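Local coordinates for protein argininosuccinate lyase (Chelativorans sp., PDB 6RXA) that is an engineered EDDS lyase, a C-N lyase of the aspartase/fumarase superfamily that probably cleaves substrates of the argininosuccinate type to fumarate and an amine, at residues A[33-38]-A[327-332]. The protein carries 2 engineered substitutions. Sequence-based numbering, arbitrary orientation.
Sequences LTLTSA and LEPRSI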
ATOM      1  N   LEU A  33      -7.874  -1.948 -23.131  1.00 14.90           N
ATOM      2  CA  LEU A  33      -9.201  -1.355 -23.123  1.00 15.27           C
ATOM      3  C   LEU A  33      -9.454  -0.639 -21.809  1.00 15.28           C
ATOM      4  O   LEU A  33      -8.897  -1.007 -20.766  1.00 15.93           O
ATOM      5  CB  LEU A  33     -10.250  -2.460 -23.220  1.00 16.44           C
ATOM      6  CG  LEU A  33     -10.227  -3.310 -24.480  1.00 19.43           C
ATOM      7  CD1 LEU A  33     -11.302  -4.361 -24.414  1.00 20.80           C
ATOM      8  CD2 LEU A  33     -10.406  -2.422 -25.691  1.00 20.77           C
ATOM      9  N   THR A  34     -10.331   0.362 -21.849  1.00 15.80           N
ATOM     10  CA  THR A  34     -10.899   0.835 -20.599  1.00 15.60           C
ATOM     11  C   THR A  34     -11.780  -0.260 -19.993  1.00 14.52           C
ATOM     12  O   THR A  34     -12.268  -1.156 -20.692  1.00 14.51           O
ATOM     13  CB  THR A  34     -11.796   2.063 -20.804  1.00 17.57           C
ATOM     14  OG1 THR A  34     -12.899   1.697 -21.643  1.00 17.27           O
ATOM     15  CG2 THR A  34     -11.040   3.228 -21.427  1.00 19.81           C
ATOM     16  N   LEU A  35     -12.039  -0.153 -18.689  1.00 14.50           N
ATOM     17  CA  LEU A  35     -12.977  -1.086 -18.074  1.00 14.46           C
ATOM     18  C   LEU A  35     -14.348  -1.013 -18.749  1.00 14.45           C
ATOM     19  O   LEU A  35     -14.971  -2.049 -19.022  1.00 14.96           O
ATOM     20  CB  LEU A  35     -13.067  -0.847 -16.563  1.00 14.79           C
ATOM     21  CG  LEU A  35     -13.910  -1.897 -15.828  1.00 17.13           C
ATOM     22  CD1 LEU A  35     -13.331  -3.276 -15.891  1.00 16.38           C
ATOM     23  CD2 LEU A  35     -14.088  -1.468 -14.357  1.00 19.92           C
ATOM     24  N   THR A  36     -14.836   0.201 -19.038  1.00 14.73           N
ATOM     25  CA  THR A  36     -16.137   0.331 -19.695  1.00 16.41           C
ATOM     26  C   THR A  36     -16.184  -0.438 -21.010  1.00 15.37           C
ATOM     27  O   THR A  36     -17.152  -1.167 -21.275  1.00 16.94           O
ATOM     28  CB  THR A  36     -16.450   1.813 -19.921  1.00 20.43           C
ATOM     29  OG1 THR A  36     -16.560   2.462 -18.644  1.00 21.62           O
ATOM     30  CG2 THR A  36     -17.733   1.975 -20.715  1.00 22.54           C
ATOM     31  N   SER A  37     -15.142  -0.323 -21.829  1.00 15.12           N
ATOM     32  CA  SER A  37     -15.157  -1.014 -23.114  1.00 16.77           C
ATOM     33  C   SER A  37     -14.995  -2.517 -22.950  1.00 16.11           C
ATOM     34  O   SER A  37     -15.583  -3.293 -23.721  1.00 17.31           O
ATOM     35  CB  SER A  37     -14.068  -0.444 -24.012  1.00 19.31           C
ATOM     36  OG  SER A  37     -14.431   0.857 -24.457  1.00 22.32           O
ATOM     37  N   ALA A  38     -14.226  -2.946 -21.953  1.00 14.85           N
ATOM     38  CA  ALA A  38     -14.034  -4.370 -21.727  1.00 14.31           C
ATOM     39  C   ALA A  38     -15.304  -5.039 -21.215  1.00 14.84           C
ATOM     40  O   ALA A  38     -15.588  -6.189 -21.578  1.00 15.52           O
ATOM     41  CB  ALA A  38     -12.882  -4.592 -20.744  1.00 14.79           C
ATOM     42  N   LEU A 327     -10.674  -3.355 -10.520  1.00 13.33           N
ATOM     43  CA  LEU A 327      -9.528  -4.008 -11.138  1.00 13.64           C
ATOM     44  C   LEU A 327      -9.656  -3.840 -12.649  1.00 14.14           C
ATOM     45  O   LEU A 327     -10.629  -4.314 -13.246  1.00 15.98           O
ATOM     46  CB  LEU A 327      -9.478  -5.490 -10.788  1.00 13.85           C
ATOM     47  CG  LEU A 327      -8.269  -6.256 -11.325  1.00 15.50           C
ATOM     48  CD1 LEU A 327      -6.937  -5.640 -10.893  1.00 16.03           C
ATOM     49  CD2 LEU A 327      -8.348  -7.739 -10.885  1.00 15.15           C
ATOM     50  N   GLU A 328      -8.708  -3.149 -13.249  1.00 13.86           N
ATOM     51  CA  GLU A 328      -8.869  -2.685 -14.620  1.00 15.11           C
ATOM     52  C   GLU A 328      -8.153  -3.568 -15.625  1.00 12.86           C
ATOM     53  O   GLU A 328      -7.174  -4.256 -15.309  1.00 13.91           O
ATOM     54  CB  GLU A 328      -8.350  -1.253 -14.731  1.00 23.60           C
ATOM     55  CG  GLU A 328      -9.034  -0.344 -13.717  1.00 42.92           C
ATOM     56  CD  GLU A 328      -9.127   1.090 -14.153  1.00 66.72           C
ATOM     57  OE1 GLU A 328      -8.672   1.970 -13.393  1.00 83.10           O
ATOM     58  OE2 GLU A 328      -9.661   1.333 -15.249  1.00 73.77           O
ATOM     59  N   PRO A 329      -8.623  -3.556 -16.867  1.00 14.24           N
ATOM     60  CA  PRO A 329      -8.017  -4.414 -17.893  1.00 12.80           C
ATOM     61  C   PRO A 329      -6.512  -4.259 -18.024  1.00 12.36           C
ATOM     62  O   PRO A 329      -5.800  -5.262 -18.185  1.00 13.73           O
ATOM     63  CB  PRO A 329      -8.759  -3.991 -19.172  1.00 13.36           C
ATOM     64  CG  PRO A 329     -10.092  -3.528 -18.688  1.00 14.51           C
ATOM     65  CD  PRO A 329      -9.825  -2.850 -17.363  1.00 14.46           C
ATOM     66  N   ARG A 330      -5.996  -3.031 -17.980  1.00 12.73           N
ATOM     67  CA  ARG A 330      -4.565  -2.844 -18.192  1.00 12.94           C
ATOM     68  C   ARG A 330      -3.739  -3.567 -17.133  1.00 12.50           C
ATOM     69  O   ARG A 330      -2.633  -4.022 -17.428  1.00 15.27           O
ATOM     70  CB  ARG A 330      -4.197  -1.363 -18.254  1.00 16.04           C
ATOM     71  CG  ARG A 330      -4.475  -0.542 -17.018  1.00 22.24           C
ATOM     72  CD  ARG A 330      -4.128   0.934 -17.283  1.00 31.01           C
ATOM     73  NE  ARG A 330      -4.914   1.499 -18.385  1.00 39.62           N
ATOM     74  CZ  ARG A 330      -4.479   1.647 -19.639  1.00 48.56           C
ATOM     75  NH1 ARG A 330      -3.243   1.289 -19.989  1.00 41.39           N
ATOM     76  NH2 ARG A 330      -5.287   2.162 -20.553  1.00 56.99           N
ATOM     77  N   SER A 331      -4.250  -3.685 -15.906  1.00 12.10           N
ATOM     78  CA  SER A 331      -3.517  -4.400 -14.868  1.00 12.41           C
ATOM     79  C   SER A 331      -3.435  -5.885 -15.186  1.00 11.83           C
ATOM     80  O   SER A 331      -2.370  -6.502 -15.075  1.00 13.61           O
ATOM     81  CB  SER A 331      -4.200  -4.159 -13.526  1.00 13.21           C
ATOM     82  OG  SER A 331      -3.541  -4.829 -12.487  1.00 13.92           O
ATOM     83  N   ILE A 332      -4.554  -6.484 -15.588  1.00 12.54           N
ATOM     84  CA  ILE A 332      -4.523  -7.893 -15.940  1.00 12.12           C
ATOM     85  C   ILE A 332      -3.664  -8.101 -17.173  1.00 11.66           C
ATOM     86  O   ILE A 332      -2.891  -9.063 -17.258  1.00 13.15           O
ATOM     87  CB  ILE A 332      -5.949  -8.444 -16.110  1.00 12.87           C
ATOM     88  CG1 ILE A 332      -6.700  -8.316 -14.785  1.00 14.72           C
ATOM     89  CG2 ILE A 332      -5.891  -9.886 -16.559  1.00 13.50           C
ATOM     90  CD1 ILE A 332      -8.227  -8.441 -14.917  1.00 16.92           C
TER
HETATM   91  O   HOH W   1      -7.585  -0.608 -18.373  1.00 16.02           O
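Pro329 lays its pyrrolidine ring against the start of helix 35-56: CG and CD meet the first turn, while CB lies against the carbonyl oxygen of Leu33, in the loop that leads into it. CB lies 3.4 Å from Leu33 O, CG lies 3.6 Å from Ala38 CB, and CD lies 3.7 Å from Leu35 CA. The side chains of Leu35 and Pro329 cross at about a right angle. Leu35 holds CG anti to its backbone N (chi1 -173°), and its CD1 reaches 3.8 Å from Pro329 CD while also standing 3.9 Å from Leu327 O. An alanine in place of Pro329 would lack CG and CD, the ring carbons that Ala38 CB and Leu35 CD1 pack on, and is likely to leave a gap between the two helix starts.

No direct hydrogen bond spans the segments; the polar link is a single water. It donates to Leu33 O at 2.8 Å and accepts from Arg330 N at 2.9 Å, engaging one N-H at the start of helix 329-348. The other first turn is capped from within: Thr34, at the N-cap, accepts from Ser37 N through OG1 at 3.0 Å, with an N-H...O angle of 160°. This is the N-cap bond of helix 35-56, whose first turn carries Leu35 and Ala38.

Thus two helix N-termini, far apart in sequence, meet through a proline in the first turn of one of them, away from the known ligand-binding residues. Phe123 of helix 112-147 touches Leu35, Ala38 and Pro329 alike, while Arg330 NH1 forms a salt bridge with Asp29 of helix 20-31. Asp29 of a second subunit packs on Thr34 and Glu328, placing the junction of helices 35-56 and 329-348 beside a subunit interface of the four-chain assembly.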